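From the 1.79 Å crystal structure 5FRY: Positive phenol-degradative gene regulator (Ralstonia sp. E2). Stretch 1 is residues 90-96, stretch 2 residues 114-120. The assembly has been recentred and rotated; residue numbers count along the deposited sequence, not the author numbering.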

# COMPACT_ATOMS: atom_id res chain seq x y z
N SER A 90 7.30 -25.14 16.03
CA SER A 90 8.50 -25.65 15.39
C SER A 90 9.04 -24.63 14.40
O SER A 90 8.36 -23.66 14.07
CB SER A 90 8.23 -26.98 14.69
OG SER A 90 7.47 -26.79 13.50
N ASP A 91 10.26 -24.87 13.92
CA ASP A 91 10.85 -24.05 12.87
C ASP A 91 9.94 -23.90 11.66
O ASP A 91 9.89 -22.84 11.05
CB ASP A 91 12.18 -24.64 12.42
CG ASP A 91 13.26 -24.51 13.48
OD1 ASP A 91 12.92 -24.34 14.67
OD2 ASP A 91 14.45 -24.58 13.10
N PHE A 92 9.25 -24.97 11.28
CA PHE A 92 8.35 -24.90 10.14
C PHE A 92 7.12 -24.08 10.49
O PHE A 92 6.60 -23.33 9.65
CB PHE A 92 7.94 -26.30 9.68
CG PHE A 92 6.77 -26.29 8.74
CD1 PHE A 92 6.93 -25.96 7.40
CD2 PHE A 92 5.49 -26.61 9.19
CE1 PHE A 92 5.85 -25.94 6.54
CE2 PHE A 92 4.41 -26.60 8.33
CZ PHE A 92 4.58 -26.26 7.01
N GLY A 93 6.65 -24.21 11.72
CA GLY A 93 5.53 -23.42 12.20
C GLY A 93 5.87 -21.95 12.16
O GLY A 93 5.03 -21.11 11.82
N MET A 94 7.12 -21.64 12.51
CA MET A 94 7.62 -20.28 12.44
C MET A 94 7.64 -19.77 10.99
O MET A 94 7.13 -18.69 10.69
CB MET A 94 9.03 -20.19 13.04
CG MET A 94 9.11 -20.61 14.49
SD MET A 94 7.99 -19.66 15.54
CE MET A 94 8.38 -17.98 15.04
N LEU A 95 8.26 -20.56 10.12
CA LEU A 95 8.34 -20.25 8.70
C LEU A 95 6.95 -20.04 8.12
O LEU A 95 6.71 -19.06 7.41
CB LEU A 95 9.07 -21.37 7.97
CG LEU A 95 9.29 -21.30 6.45
CD1 LEU A 95 8.01 -21.63 5.68
CD2 LEU A 95 9.83 -19.95 6.04
N GLU A 96 6.04 -20.95 8.46
CA GLU A 96 4.71 -20.97 7.88
C GLU A 96 3.89 -19.72 8.19
O GLU A 96 2.84 -19.49 7.59
CB GLU A 96 3.95 -22.22 8.34
CG GLU A 96 2.54 -22.34 7.74
CD GLU A 96 1.88 -23.69 8.00
OE1 GLU A 96 1.77 -24.10 9.17
OE2 GLU A 96 1.47 -24.35 7.01
N THR A 114 7.48 -27.84 -0.88
CA THR A 114 8.35 -28.56 0.05
C THR A 114 9.23 -27.54 0.78
O THR A 114 9.70 -26.58 0.18
CB THR A 114 9.21 -29.64 -0.65
OG1 THR A 114 9.94 -30.38 0.33
CG2 THR A 114 10.18 -29.02 -1.64
N VAL A 115 9.42 -27.74 2.09
CA VAL A 115 10.26 -26.82 2.85
C VAL A 115 11.10 -27.56 3.89
O VAL A 115 10.56 -28.18 4.80
CB VAL A 115 9.43 -25.73 3.57
CG1 VAL A 115 10.34 -24.60 4.04
CG2 VAL A 115 8.36 -25.20 2.66
N ASP A 116 12.42 -27.48 3.74
CA ASP A 116 13.35 -28.00 4.73
C ASP A 116 13.98 -26.83 5.45
O ASP A 116 14.59 -25.97 4.82
CB ASP A 116 14.45 -28.85 4.08
CG ASP A 116 13.99 -30.26 3.74
OD1 ASP A 116 13.07 -30.78 4.41
OD2 ASP A 116 14.57 -30.85 2.80
N ILE A 117 13.81 -26.77 6.77
CA ILE A 117 14.33 -25.64 7.52
C ILE A 117 14.83 -26.07 8.90
O ILE A 117 14.13 -26.77 9.63
CB ILE A 117 13.25 -24.52 7.65
CG1 ILE A 117 13.86 -23.24 8.24
CG2 ILE A 117 12.04 -24.99 8.44
CD1 ILE A 117 12.84 -22.25 8.78
N ASN A 118 16.07 -25.70 9.20
CA ASN A 118 16.58 -25.72 10.57
C ASN A 118 17.33 -24.42 10.85
O ASN A 118 18.36 -24.14 10.23
CB ASN A 118 17.51 -26.91 10.82
CG ASN A 118 17.83 -27.10 12.31
OD1 ASN A 118 18.60 -26.34 12.90
ND2 ASN A 118 17.19 -28.09 12.92
N ILE A 119 16.79 -23.63 11.78
CA ILE A 119 17.27 -22.29 12.01
C ILE A 119 18.62 -22.34 12.72
O ILE A 119 19.59 -21.70 12.29
CB ILE A 119 16.25 -21.47 12.84
CG1 ILE A 119 15.00 -21.21 11.99
CG2 ILE A 119 16.88 -20.18 13.35
CD1 ILE A 119 13.86 -20.59 12.75
N ALA A 120 18.67 -23.12 13.79
CA ALA A 120 19.91 -23.35 14.51
C ALA A 120 21.06 -23.76 13.58
O ALA A 120 22.21 -23.36 13.80
CB ALA A 120 19.70 -24.41 15.58
O HOH W 1 16.64 -24.48 15.33

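The contact sets the first turn of a helix across the end of a strand, with the two axes 8.4 Å apart at closest approach and their N-to-C directions 114° apart. The 337 Å² buried here, both sides summed, comes mainly from D91, F92 and L95 on the helix and V115, I117 and I119 on the other side.

The strand supplies the bumps. Its alternation sends the CA-to-CB bonds of V115 and I117 toward the helix, while those of T114, D116 and N118 point away. I119, just past the strand, points toward the helix again. The helix answers with residues one turn apart: D91 and L95 both aim their CA-to-CB bonds at the strand, and F92 stands sideways beside them. M94 starts toward the strand too, but its end leads away.

I117 is the central bump. Its two arms reach into the space between D91, F92 and L95. CG2 of I117 lies 4.0 Å from CB of D91 and 4.5 Å from CB of F92, so it rests near the base of both side chains; the F92 ring lies farther off, beyond its CB. The other arm ends against the helix backbone and L95: CD1 of I117 sits 3.8 Å from the backbone O of D91 and 4.0 Å from CB of L95. That carbonyl is already spoken for within the helix, accepting from N of L95 at 3.0 Å, so the methyl packs against an oxygen whose polarity is met. Further back along the strand, L95 reaches V115, with CD1 of L95 4.1 Å from CG1 of V115, and this extends the apolar patch by one strand repeat.

At the other end the packing gives way to a polar latch. D91, with chi1 in the m well, places OD2 2.8 Å from N of I119, and the N-H...O angle of 171° makes this a nearly straight hydrogen bond, the sole direct one between the stretches. A water adds a second link, donating to OD2 of D91 at 3.1 Å and accepting from N of A120 at 2.9 Å. One carboxylate oxygen thus serves two successive backbone amides, one directly and one through water. The same oxygen lies 3.6 Å from CG1 of I119, so the isoleucine packs beside the latch.

The helix start is fastened separately: OG of S90 caps it by accepting from N of G93 at 3.2 Å. The rule to read here is economical: a branched strand residue fills the hollow between helix side chains, and an aspartate in the first turn ties down the backbone where the strand ends.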